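Long-range contacts in transcriptional regulator, MarR family, putative (Bacillus cereus, PDB 3BJA), which probably binds DNA and regulates transcription as a dimeric member of the MarR family: residues V34-I39 against M67-M71; G46-M50 against E88-Y92; L18-L22 against F111-C116; A25-I31 against Q103-Q107. One frame throughout, in Å; residues are numbered along the deposited sequence.

In the fold
Interactions 1 and 2 belong to the winged-helix lobe, interaction 3 to the helical dimerisation region, and interaction 4 to the junction between them. Interaction 1 is a buried, mainly apolar contact between helices 33-44 and 64-73, with no hydrogen bond across it. Interaction 2 lies at the surface and is held by backbone hydrogen bonds between strands 48-49 and 89-93. Interactions 3 and 4 both use helix 95-116. The first is buried, mixes an aromatic ring with an asparagine pair, and adjoins the second subunit. The second is partly buried and relies on a tyrosine. Interactions 1 and 4 touch where Phe-36 meets Val-104, Ile-26 and Ile-31; interactions 3 and 4 meet at Phe-111 and Ala-25.

Interaction 1 (V34-I39 against M67-M71); sequences VQFGVI and MIQRM
Two selenomethionines of helix 64-73 fill the hollows on one face of helix 33-44. Both segments are helical, and their axes pass 11.3 Å apart at closest approach. The N-to-C directions differ by 76°, with a signed crossing angle of -76°. The nearest CA atoms are those of Gln-35 and Met-71, 7.7 Å apart. No hydrogen bond crosses the contact, which buries 292 Å² in all. Met-67 (t, m, m) is bent at both outer torsions, so its methyl turns in between two valines. Met-67 CE lies 3.3 Å from Val-34 CG2 and 3.9 Å from Val-38 CG2. Gln-35 (m, p) folds beside this knob, with Gln-35 NE2 3.7 Å from Met-67 CG; Gln-35 OE1 bonds back to Ser-32 OG. Met-71 (m, t, p) fills a second hollow, lined by Gln-35, Val-38 and Ile-39. Met-71 SE is 3.8 Å from Val-38 CG1 and 3.9 Å from Gln-35 CG. Met-71 CE rests 3.6 Å from Ile-39 CG1 and 3.5 Å from Gln-35 O. The CA-to-CB bond of Val-38 points toward helix 64-73, and its two methyls pack against the two selenomethionines. In MarR proteins the equivalent of helix 64-73 is the DNA recognition helix, and this steep packing forms part of the winged-helix core. Around it, Pro-61 covers Val-34 and Met-67, Val-77 of strand 77-81 touches Met-71, and Ile-39 leans on Lys-101 of helix 95-116.

Interaction 2 (G46-M50 against E88-Y92); sequences GKVSM and ETLVY
This is a short antiparallel strand pairing at the surface of the winged-helix lobe. Strand 48-49 lies along strand 89-93, which in turn pairs with strand 77-81. The CA 46-to-50 and CA 88-to-92 directions are 137° apart, so the segments splay. Val-48 and Val-91 form the hydrogen-bonded pair, CA atoms 5.7 Å apart, with both side chains on the same sheet face, against Leu-42. Val-91 N donates to Val-48 O at 2.7 Å; the return bond from Val-48 N to Val-91 O is weak at 3.2 Å. Ser-49 and Leu-90 form the next, non-hydrogen-bonded pair, CA atoms 4.3 Å apart. Beyond it segment 46-50 turns into helix 50-56. Met-50 N donates to Thr-89 O at 2.9 Å, and Ser-49 (p) is the N-cap, its OG bonded to Lys-52 N. Met-50 CG packs 3.7 Å from Val-91 CG2. At the other end Lys-47 runs extended (t, t) before bending at chi3 (m). It lies over one face of Tyr-92 (p). Lys-47 CE is 4.0 Å from the ring centroid as a CH-pi contact, and Lys-47 NZ is 4.9 Å from it as a cation-pi contact. Lys-47 NZ also forms a salt bridge to Glu-80. Backbone bonds thus dock the start of helix 50-56 onto the wing sheet, while the exposed charge is met by both an aromatic face and a carboxylate.

Interaction 3 (L18-L22 against F111-C116); sequences LQKNL and FLKENC
The Phe-111 ring lies against the backbone of helix 2-25, with one face over Leu-22. This is part of the helical dimerisation region of the MarR fold, where helix 2-25 crosses helix 95-116. The two short helical segments run at 138° to each other, and their axes approach to 10.9 Å. Nearest CA pairs are Leu-22 with Phe-111 at 6.4 Å and Leu-18 with Asn-115 at 7.4 Å. Phe-111 (t) points toward the other helix. Leu-22 CB makes a CH-pi contact 3.9 Å from the ring centroid, and Leu-22 (t, p) places CD1 3.8 Å from Phe-111 CD2. Leu-18 (m, t) brings CD2 to 4.0 Å from Phe-111 CZ and 4.1 Å from Cys-116 SG. Beside this apolar patch, Asn-21 (m) faces Asn-115 (m). Asn-21 ND2 donates to Asn-115 OD1 at 2.7 Å. The second subunit closes over the contact: its Tyr-8 meets Phe-111 edge-to-face, and its Leu-138 O accepts a bond from Asn-21 ND2. The Asn-115 amide is anchored on its own helix as well, where Asn-115 ND2 donates to Phe-111 O at 2.9 Å.

Interaction 4 (A25-I31 against Q103-Q107); sequences AIEQYDI and QVDVQ
Segment 25-31 leaves helix 2-25 in tight turns and lies against helical residues 103-107. Tyr-29 N bonds to Ile-26 O at 3.1 Å and Asp-30 N to Glu-27 O at 3.1 Å. Asp-30 is left-handed (54/42), and Ile-31 is extended. The nearest CA pair is Ala-25 with Gln-107, 6.3 Å apart. Tyr-29 (m) projects toward the helix. Val-104 (t) lies under one ring face, with CG2 3.8 Å from the centroid in a CH-pi contact. Tyr-29 OH ends 2.8 Å from Gln-103 O. Gln-107, with chi1 between wells and chi2 p, folds so that NE2 comes 2.4 Å from Tyr-29 OH, at a poor angle for a hydrogen bond. Ile-26 (p, t) sets CG2 3.7 Å from Val-104 CG1. Ile-31 (p, t) puts CD1 4.0 Å from Val-104 CG2. Phe-36 of helix 33-44 covers these three aliphatic residues. Such a linker, packed on the long helix 95-116, joins the dimerisation helices to the winged-helix lobe in the MarR fold.

Interaction 1 (V34-I39 against M67-M71)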
loop_
_atom_site.group_PDB
_atom_site.type_symbol
_atom_site.label_atom_id
_atom_site.label_comp_id
_atom_site.label_asym_id
_atom_site.label_seq_id
_atom_site.Cartn_x
_atom_site.Cartn_y
_atom_site.Cartn_z
ATOM N N VAL A 34 1.712 4.254 -8.492
ATOM C CA VAL A 34 2.989 3.512 -8.620
ATOM C C VAL A 34 3.946 4.174 -9.651
ATOM O O VAL A 34 5.110 4.417 -9.326
ATOM C CB VAL A 34 2.799 1.959 -8.781
ATOM C CG1 VAL A 34 1.953 1.607 -9.976
ATOM C CG2 VAL A 34 4.152 1.241 -8.857
ATOM N N GLN A 35 3.439 4.562 -10.820
ATOM C CA GLN A 35 4.286 5.233 -11.848
ATOM C C GLN A 35 4.674 6.648 -11.400
ATOM O O GLN A 35 5.816 7.077 -11.578
ATOM C CB GLN A 35 3.638 5.267 -13.235
ATOM C CG GLN A 35 3.463 3.902 -13.886
ATOM C CD GLN A 35 2.308 3.097 -13.329
ATOM O OE1 GLN A 35 1.292 3.655 -12.937
ATOM N NE2 GLN A 35 2.459 1.774 -13.297
ATOM N N PHE A 36 3.708 7.352 -10.823
ATOM C CA PHE A 36 3.934 8.674 -10.237
ATOM C C PHE A 36 5.076 8.620 -9.211
ATOM O O PHE A 36 6.009 9.408 -9.303
ATOM C CB PHE A 36 2.629 9.193 -9.616
ATOM C CG PHE A 36 2.754 10.515 -8.930
ATOM C CD1 PHE A 36 2.847 11.689 -9.675
ATOM C CD2 PHE A 36 2.748 10.594 -7.532
ATOM C CE1 PHE A 36 2.957 12.934 -9.045
ATOM C CE2 PHE A 36 2.856 11.851 -6.882
ATOM C CZ PHE A 36 2.951 13.009 -7.642
ATOM N N GLY A 37 5.014 7.644 -8.291
ATOM C CA GLY A 37 6.055 7.420 -7.289
ATOM C C GLY A 37 7.459 7.303 -7.861
ATOM O O GLY A 37 8.379 7.996 -7.394
ATOM N N VAL A 38 7.596 6.461 -8.895
ATOM C CA VAL A 38 8.869 6.254 -9.625
ATOM C C VAL A 38 9.387 7.545 -10.213
ATOM O O VAL A 38 10.581 7.830 -10.115
ATOM C CB VAL A 38 8.728 5.207 -10.795
ATOM C CG1 VAL A 38 9.967 5.206 -11.739
ATOM C CG2 VAL A 38 8.462 3.835 -10.247
ATOM N N ILE A 39 8.495 8.311 -10.842
ATOM C CA ILE A 39 8.847 9.632 -11.433
ATOM C C ILE A 39 9.366 10.612 -10.353
ATOM O O ILE A 39 10.372 11.283 -10.567
ATOM C CB ILE A 39 7.650 10.226 -12.257
ATOM C CG1 ILE A 39 7.472 9.416 -13.551
ATOM C CG2 ILE A 39 7.854 11.701 -12.572
ATOM C CD1 ILE A 39 6.209 9.741 -14.315
HETATM N N MSE A 67 6.952 -3.504 -14.724
HETATM C CA MSE A 67 6.391 -2.158 -14.569
HETATM C C MSE A 67 7.321 -1.047 -15.124
HETATM O O MSE A 67 6.830 -0.075 -15.701
HETATM C CB MSE A 67 5.985 -1.965 -13.084
HETATM C CG MSE A 67 5.114 -0.784 -12.784
HETATM SE SE MSE A 67 6.187 0.747 -12.459
HETATM C CE MSE A 67 6.811 0.341 -10.668
ATOM N N ILE A 68 8.639 -1.200 -14.954
ATOM C CA ILE A 68 9.642 -0.264 -15.525
ATOM C C ILE A 68 9.735 -0.405 -17.042
ATOM O O ILE A 68 9.879 0.590 -17.737
ATOM C CB ILE A 68 11.057 -0.375 -14.830
ATOM C CG1 ILE A 68 11.140 0.589 -13.626
ATOM C CG2 ILE A 68 12.199 0.018 -15.755
ATOM C CD1 ILE A 68 10.109 0.342 -12.562
ATOM N N GLN A 69 9.685 -1.636 -17.549
ATOM C CA GLN A 69 9.650 -1.886 -19.010
ATOM C C GLN A 69 8.474 -1.201 -19.714
ATOM O O GLN A 69 8.625 -0.689 -20.825
ATOM C CB GLN A 69 9.654 -3.397 -19.328
ATOM C CG GLN A 69 11.017 -3.897 -19.763
ATOM C CD GLN A 69 11.379 -3.449 -21.192
ATOM O OE1 GLN A 69 10.573 -3.559 -22.117
ATOM N NE2 GLN A 69 12.603 -2.959 -21.367
ATOM N N ARG A 70 7.323 -1.207 -19.046
ATOM C CA ARG A 70 6.109 -0.534 -19.506
ATOM C C ARG A 70 6.376 0.973 -19.584
ATOM O O ARG A 70 6.061 1.608 -20.588
ATOM C CB ARG A 70 4.954 -0.849 -18.536
ATOM C CG ARG A 70 3.558 -0.359 -18.898
ATOM C CD ARG A 70 3.173 -0.817 -20.264
ATOM N NE ARG A 70 1.725 -0.960 -20.463
ATOM C CZ ARG A 70 1.042 -2.116 -20.574
ATOM N NH1 ARG A 70 1.635 -3.328 -20.538
ATOM N NH2 ARG A 70 -0.283 -2.064 -20.757
HETATM N N MSE A 71 6.985 1.527 -18.531
HETATM C CA MSE A 71 7.395 2.942 -18.501
HETATM C C MSE A 71 8.495 3.241 -19.536
HETATM O O MSE A 71 8.609 4.368 -20.001
HETATM C CB MSE A 71 7.865 3.364 -17.090
HETATM C CG MSE A 71 6.774 3.324 -16.033
HETATM SE SE MSE A 71 7.364 3.955 -14.249
HETATM C CE MSE A 71 7.326 5.905 -14.524
#

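Interaction 2 (G46-M50 against E88-Y92)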
loop_
_atom_site.group_PDB
_atom_site.type_symbol
_atom_site.label_atom_id
_atom_site.label_comp_id
_atom_site.label_asym_id
_atom_site.label_seq_id
_atom_site.Cartn_x
_atom_site.Cartn_y
_atom_site.Cartn_z
ATOM N N GLY A 46 19.469 11.158 -9.228
ATOM C CA GLY A 46 19.801 11.160 -10.646
ATOM C C GLY A 46 19.604 9.762 -11.220
ATOM O O GLY A 46 18.624 9.058 -10.920
ATOM N N LYS A 47 20.569 9.365 -12.040
ATOM C CA LYS A 47 20.623 8.048 -12.629
ATOM C C LYS A 47 21.015 7.099 -11.487
ATOM O O LYS A 47 22.171 7.087 -11.060
ATOM C CB LYS A 47 21.649 8.058 -13.773
ATOM C CG LYS A 47 21.814 6.783 -14.564
ATOM C CD LYS A 47 22.966 6.891 -15.571
ATOM C CE LYS A 47 22.688 7.849 -16.734
ATOM N NZ LYS A 47 23.856 8.023 -17.647
ATOM N N VAL A 48 20.032 6.374 -10.949
ATOM C CA VAL A 48 20.255 5.375 -9.877
ATOM C C VAL A 48 20.162 3.945 -10.437
ATOM O O VAL A 48 19.829 3.741 -11.614
ATOM C CB VAL A 48 19.280 5.554 -8.674
ATOM C CG1 VAL A 48 19.552 6.884 -7.951
ATOM C CG2 VAL A 48 17.820 5.442 -9.110
ATOM N N SER A 49 20.506 2.973 -9.597
ATOM C CA SER A 49 20.412 1.564 -9.957
ATOM C C SER A 49 18.985 1.073 -9.727
ATOM O O SER A 49 18.213 1.684 -8.973
ATOM C CB SER A 49 21.385 0.710 -9.125
ATOM O OG SER A 49 21.001 0.645 -7.754
HETATM N N MSE A 50 18.653 -0.041 -10.378
HETATM C CA MSE A 50 17.373 -0.721 -10.166
HETATM C C MSE A 50 17.154 -1.058 -8.695
HETATM O O MSE A 50 16.043 -0.890 -8.193
HETATM C CB MSE A 50 17.263 -2.005 -11.016
HETATM C CG MSE A 50 16.598 -1.761 -12.346
HETATM SE SE MSE A 50 14.696 -1.567 -12.010
HETATM C CE MSE A 50 14.283 -3.482 -11.974
ATOM N N GLU A 88 24.213 -5.132 -13.388
ATOM C CA GLU A 88 23.487 -3.983 -12.799
ATOM C C GLU A 88 22.860 -3.099 -13.896
ATOM O O GLU A 88 23.518 -2.796 -14.898
ATOM C CB GLU A 88 24.463 -3.122 -11.984
ATOM C CG GLU A 88 23.805 -2.058 -11.103
ATOM C CD GLU A 88 24.817 -1.194 -10.372
ATOM O OE1 GLU A 88 25.684 -0.587 -11.051
ATOM O OE2 GLU A 88 24.717 -1.094 -9.124
ATOM N N THR A 89 21.619 -2.661 -13.663
ATOM C CA THR A 89 20.856 -1.812 -14.580
ATOM C C THR A 89 20.659 -0.433 -13.952
ATOM O O THR A 89 20.149 -0.337 -12.834
ATOM C CB THR A 89 19.468 -2.420 -14.869
ATOM O OG1 THR A 89 19.629 -3.739 -15.379
ATOM C CG2 THR A 89 18.701 -1.598 -15.898
ATOM N N LEU A 90 21.066 0.616 -14.673
ATOM C CA LEU A 90 20.881 2.017 -14.242
ATOM C C LEU A 90 19.597 2.527 -14.879
ATOM O O LEU A 90 19.338 2.211 -16.043
ATOM C CB LEU A 90 22.052 2.892 -14.694
ATOM C CG LEU A 90 23.437 2.535 -14.147
ATOM C CD1 LEU A 90 24.554 3.250 -14.920
ATOM C CD2 LEU A 90 23.510 2.811 -12.641
ATOM N N VAL A 91 18.815 3.312 -14.130
ATOM C CA VAL A 91 17.522 3.861 -14.592
ATOM C C VAL A 91 17.470 5.386 -14.389
ATOM O O VAL A 91 18.009 5.915 -13.416
ATOM C CB VAL A 91 16.329 3.235 -13.822
ATOM C CG1 VAL A 91 15.010 3.558 -14.521
ATOM C CG2 VAL A 91 16.482 1.729 -13.704
ATOM N N TYR A 92 16.800 6.085 -15.300
ATOM C CA TYR A 92 16.679 7.548 -15.229
ATOM C C TYR A 92 15.518 8.076 -16.062
ATOM O O TYR A 92 15.030 7.384 -16.963
ATOM C CB TYR A 92 18.006 8.234 -15.632
ATOM C CG TYR A 92 18.527 7.927 -17.019
ATOM C CD1 TYR A 92 19.181 6.714 -17.293
ATOM C CD2 TYR A 92 18.424 8.866 -18.061
ATOM C CE1 TYR A 92 19.683 6.417 -18.584
ATOM C CE2 TYR A 92 18.934 8.587 -19.357
ATOM C CZ TYR A 92 19.560 7.360 -19.609
ATOM O OH TYR A 92 20.064 7.067 -20.865
#

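Interaction 3 (L18-L22 against F111-C116)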
loop_
_atom_site.group_PDB
_atom_site.type_symbol
_atom_site.label_atom_id
_atom_site.label_comp_id
_atom_site.label_asym_id
_atom_site.label_seq_id
_atom_site.Cartn_x
_atom_site.Cartn_y
_atom_site.Cartn_z
ATOM N N LEU A 18 -6.801 7.855 0.275
ATOM C CA LEU A 18 -5.809 8.774 -0.295
ATOM C C LEU A 18 -5.214 8.241 -1.617
ATOM O O LEU A 18 -5.001 9.054 -2.513
ATOM C CB LEU A 18 -4.693 9.138 0.710
ATOM C CG LEU A 18 -5.014 10.031 1.915
ATOM C CD1 LEU A 18 -3.896 9.994 2.986
ATOM C CD2 LEU A 18 -5.276 11.439 1.470
ATOM N N GLN A 19 -4.919 6.935 -1.743
ATOM C CA GLN A 19 -4.392 6.440 -3.015
ATOM C C GLN A 19 -5.514 6.491 -4.075
ATOM O O GLN A 19 -5.273 7.010 -5.184
ATOM C CB GLN A 19 -3.694 5.085 -2.881
ATOM C CG GLN A 19 -2.517 5.084 -1.862
ATOM C CD GLN A 19 -1.404 6.112 -2.153
ATOM O OE1 GLN A 19 -0.596 5.952 -3.085
ATOM N NE2 GLN A 19 -1.346 7.154 -1.327
ATOM N N LYS A 20 -6.717 6.020 -3.728
ATOM C CA LYS A 20 -7.891 6.092 -4.608
ATOM C C LYS A 20 -8.093 7.505 -5.182
ATOM O O LYS A 20 -8.202 7.670 -6.389
ATOM C CB LYS A 20 -9.133 5.669 -3.823
ATOM C CG LYS A 20 -10.512 5.778 -4.526
ATOM C CD LYS A 20 -11.612 5.311 -3.552
ATOM C CE LYS A 20 -13.028 5.742 -3.946
ATOM N NZ LYS A 20 -13.985 5.605 -2.778
ATOM N N ASN A 21 -8.106 8.500 -4.301
ATOM C CA ASN A 21 -8.302 9.904 -4.681
ATOM C C ASN A 21 -7.146 10.526 -5.480
ATOM O O ASN A 21 -7.399 11.429 -6.290
ATOM C CB ASN A 21 -8.598 10.769 -3.444
ATOM C CG ASN A 21 -9.964 10.483 -2.811
ATOM O OD1 ASN A 21 -10.737 9.651 -3.277
ATOM N ND2 ASN A 21 -10.261 11.198 -1.727
ATOM N N LEU A 22 -5.906 10.087 -5.217
ATOM C CA LEU A 22 -4.718 10.519 -5.986
ATOM C C LEU A 22 -4.767 9.976 -7.418
ATOM O O LEU A 22 -4.461 10.723 -8.366
ATOM C CB LEU A 22 -3.414 10.066 -5.325
ATOM C CG LEU A 22 -2.070 10.388 -5.994
ATOM C CD1 LEU A 22 -1.876 11.878 -6.241
ATOM C CD2 LEU A 22 -0.951 9.852 -5.140
ATOM N N PHE A 111 -4.317 17.972 -5.261
ATOM C CA PHE A 111 -4.696 16.751 -4.510
ATOM C C PHE A 111 -4.484 16.928 -3.008
ATOM O O PHE A 111 -5.409 16.693 -2.232
ATOM C CB PHE A 111 -3.978 15.484 -5.030
ATOM C CG PHE A 111 -3.953 14.329 -4.031
ATOM C CD1 PHE A 111 -5.081 13.531 -3.831
ATOM C CD2 PHE A 111 -2.796 14.054 -3.296
ATOM C CE1 PHE A 111 -5.065 12.470 -2.916
ATOM C CE2 PHE A 111 -2.767 12.989 -2.370
ATOM C CZ PHE A 111 -3.908 12.201 -2.180
ATOM N N LEU A 112 -3.282 17.373 -2.635
ATOM C CA LEU A 112 -2.914 17.622 -1.229
ATOM C C LEU A 112 -3.838 18.639 -0.553
ATOM O O LEU A 112 -4.253 18.416 0.570
ATOM C CB LEU A 112 -1.454 18.070 -1.105
ATOM C CG LEU A 112 -0.377 17.056 -1.520
ATOM C CD1 LEU A 112 0.989 17.763 -1.595
ATOM C CD2 LEU A 112 -0.348 15.833 -0.614
ATOM N N LYS A 113 -4.188 19.719 -1.245
ATOM C CA LYS A 113 -5.097 20.734 -0.686
ATOM C C LYS A 113 -6.522 20.182 -0.499
ATOM O O LYS A 113 -7.077 20.218 0.610
ATOM C CB LYS A 113 -5.112 21.984 -1.558
ATOM C CG LYS A 113 -3.764 22.700 -1.611
ATOM N N GLU A 114 -7.065 19.596 -1.566
ATOM C CA GLU A 114 -8.437 19.048 -1.578
ATOM C C GLU A 114 -8.668 17.839 -0.682
ATOM O O GLU A 114 -9.822 17.595 -0.295
ATOM C CB GLU A 114 -8.878 18.734 -3.019
ATOM C CG GLU A 114 -8.986 20.013 -3.902
ATOM C CD GLU A 114 -9.018 19.751 -5.420
ATOM O OE1 GLU A 114 -9.459 18.665 -5.865
ATOM O OE2 GLU A 114 -8.610 20.665 -6.176
ATOM N N ASN A 115 -7.593 17.108 -0.345
ATOM C CA ASN A 115 -7.662 15.887 0.465
ATOM C C ASN A 115 -6.983 15.926 1.849
ATOM O O ASN A 115 -7.404 15.167 2.729
ATOM C CB ASN A 115 -7.111 14.691 -0.320
ATOM C CG ASN A 115 -7.961 14.333 -1.530
ATOM O OD1 ASN A 115 -8.710 13.355 -1.491
ATOM N ND2 ASN A 115 -7.859 15.126 -2.605
ATOM N N CYS A 116 -5.934 16.744 2.024
ATOM C CA CYS A 116 -5.224 16.892 3.316
ATOM C C CYS A 116 -5.405 18.273 3.953
ATOM O O CYS A 116 -4.559 18.704 4.746
ATOM C CB CYS A 116 -3.733 16.582 3.143
ATOM S SG CYS A 116 -3.393 14.934 2.509
#

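Interaction 4 (A25-I31 against Q103-Q107)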
loop_
_atom_site.group_PDB
_atom_site.type_symbol
_atom_site.label_atom_id
_atom_site.label_comp_id
_atom_site.label_asym_id
_atom_site.label_seq_id
_atom_site.Cartn_x
_atom_site.Cartn_y
_atom_site.Cartn_z
ATOM N N ALA A 25 -7.146 11.870 -9.352
ATOM C CA ALA A 25 -6.509 13.165 -9.630
ATOM C C ALA A 25 -5.465 13.168 -10.757
ATOM O O ALA A 25 -5.421 14.134 -11.538
ATOM C CB ALA A 25 -5.891 13.723 -8.356
ATOM N N ILE A 26 -4.634 12.119 -10.836
ATOM C CA ILE A 26 -3.581 12.004 -11.890
ATOM C C ILE A 26 -3.986 11.168 -13.131
ATOM O O ILE A 26 -3.164 10.966 -14.040
ATOM C CB ILE A 26 -2.211 11.504 -11.296
ATOM C CG1 ILE A 26 -2.232 10.008 -10.901
ATOM C CG2 ILE A 26 -1.807 12.376 -10.126
ATOM C CD1 ILE A 26 -0.900 9.484 -10.386
ATOM N N GLU A 27 -5.252 10.722 -13.149
ATOM C CA GLU A 27 -5.870 9.857 -14.191
ATOM C C GLU A 27 -5.596 10.302 -15.621
ATOM O O GLU A 27 -5.229 9.489 -16.477
ATOM C CB GLU A 27 -7.400 9.817 -13.960
ATOM C CG GLU A 27 -8.231 8.879 -14.831
ATOM C CD GLU A 27 -9.746 9.045 -14.632
ATOM O OE1 GLU A 27 -10.165 9.640 -13.606
ATOM O OE2 GLU A 27 -10.523 8.575 -15.518
ATOM N N GLN A 28 -5.794 11.596 -15.855
ATOM C CA GLN A 28 -5.588 12.236 -17.165
ATOM C C GLN A 28 -4.202 12.041 -17.795
ATOM O O GLN A 28 -4.096 12.083 -19.007
ATOM C CB GLN A 28 -5.907 13.741 -17.086
ATOM C CG GLN A 28 -4.978 14.565 -16.158
ATOM C CD GLN A 28 -5.349 16.042 -16.128
ATOM O OE1 GLN A 28 -6.187 16.465 -15.326
ATOM N NE2 GLN A 28 -4.693 16.842 -16.988
ATOM N N TYR A 29 -3.166 11.830 -16.977
ATOM C CA TYR A 29 -1.788 11.616 -17.460
ATOM C C TYR A 29 -1.432 10.158 -17.765
ATOM O O TYR A 29 -0.255 9.854 -17.978
ATOM C CB TYR A 29 -0.777 12.185 -16.449
ATOM C CG TYR A 29 -0.987 13.644 -16.184
ATOM C CD1 TYR A 29 -0.518 14.592 -17.084
ATOM C CD2 TYR A 29 -1.674 14.088 -15.044
ATOM C CE1 TYR A 29 -0.725 15.950 -16.875
ATOM C CE2 TYR A 29 -1.887 15.450 -14.822
ATOM C CZ TYR A 29 -1.398 16.376 -15.751
ATOM O OH TYR A 29 -1.569 17.719 -15.591
ATOM N N ASP A 30 -2.418 9.256 -17.795
ATOM C CA ASP A 30 -2.180 7.828 -18.070
ATOM C C ASP A 30 -1.124 7.155 -17.165
ATOM O O ASP A 30 -0.267 6.394 -17.631
ATOM C CB ASP A 30 -1.869 7.637 -19.560
ATOM C CG ASP A 30 -2.990 8.118 -20.431
ATOM O OD1 ASP A 30 -4.127 7.685 -20.187
ATOM O OD2 ASP A 30 -2.744 8.903 -21.368
ATOM N N ILE A 31 -1.190 7.487 -15.879
ATOM C CA ILE A 31 -0.318 6.925 -14.840
ATOM C C ILE A 31 -1.132 6.707 -13.572
ATOM O O ILE A 31 -2.180 7.333 -13.389
ATOM C CB ILE A 31 0.926 7.832 -14.522
ATOM C CG1 ILE A 31 0.545 9.235 -14.022
ATOM C CG2 ILE A 31 1.827 7.961 -15.748
ATOM C CD1 ILE A 31 1.717 10.003 -13.387
ATOM N N GLN A 103 4.001 18.641 -15.319
ATOM C CA GLN A 103 2.556 18.678 -15.538
ATOM C C GLN A 103 1.736 18.014 -14.416
ATOM O O GLN A 103 0.680 18.534 -14.054
ATOM C CB GLN A 103 2.194 18.100 -16.915
ATOM C CG GLN A 103 2.670 18.973 -18.091
ATOM C CD GLN A 103 2.594 18.302 -19.468
ATOM O OE1 GLN A 103 2.295 17.114 -19.602
ATOM N NE2 GLN A 103 2.895 19.075 -20.500
ATOM N N VAL A 104 2.228 16.905 -13.857
ATOM C CA VAL A 104 1.520 16.186 -12.774
ATOM C C VAL A 104 1.603 16.911 -11.401
ATOM O O VAL A 104 0.667 16.810 -10.599
ATOM C CB VAL A 104 1.986 14.701 -12.631
ATOM C CG1 VAL A 104 1.108 13.979 -11.671
ATOM C CG2 VAL A 104 1.876 13.974 -13.930
ATOM N N ASP A 105 2.711 17.625 -11.142
ATOM C CA ASP A 105 2.910 18.404 -9.892
ATOM C C ASP A 105 1.790 19.414 -9.632
ATOM O O ASP A 105 1.485 19.696 -8.479
ATOM C CB ASP A 105 4.273 19.143 -9.888
ATOM C CG ASP A 105 5.492 18.212 -9.631
ATOM O OD1 ASP A 105 5.362 17.085 -9.103
ATOM O OD2 ASP A 105 6.617 18.652 -9.948
ATOM N N VAL A 106 1.189 19.939 -10.705
ATOM C CA VAL A 106 0.052 20.863 -10.624
ATOM C C VAL A 106 -1.175 20.134 -10.055
ATOM O O VAL A 106 -1.823 20.663 -9.151
ATOM C CB VAL A 106 -0.280 21.506 -12.003
ATOM C CG1 VAL A 106 -1.443 22.488 -11.878
ATOM C CG2 VAL A 106 0.937 22.219 -12.565
ATOM N N GLN A 107 -1.477 18.930 -10.563
ATOM C CA GLN A 107 -2.609 18.119 -10.041
ATOM C C GLN A 107 -2.344 17.576 -8.635
ATOM O O GLN A 107 -3.279 17.450 -7.859
ATOM C CB GLN A 107 -3.024 16.959 -10.972
ATOM C CG GLN A 107 -4.140 17.294 -11.990
ATOM C CD GLN A 107 -3.750 18.266 -13.096
ATOM O OE1 GLN A 107 -4.604 18.965 -13.634
ATOM N NE2 GLN A 107 -2.476 18.317 -13.437
#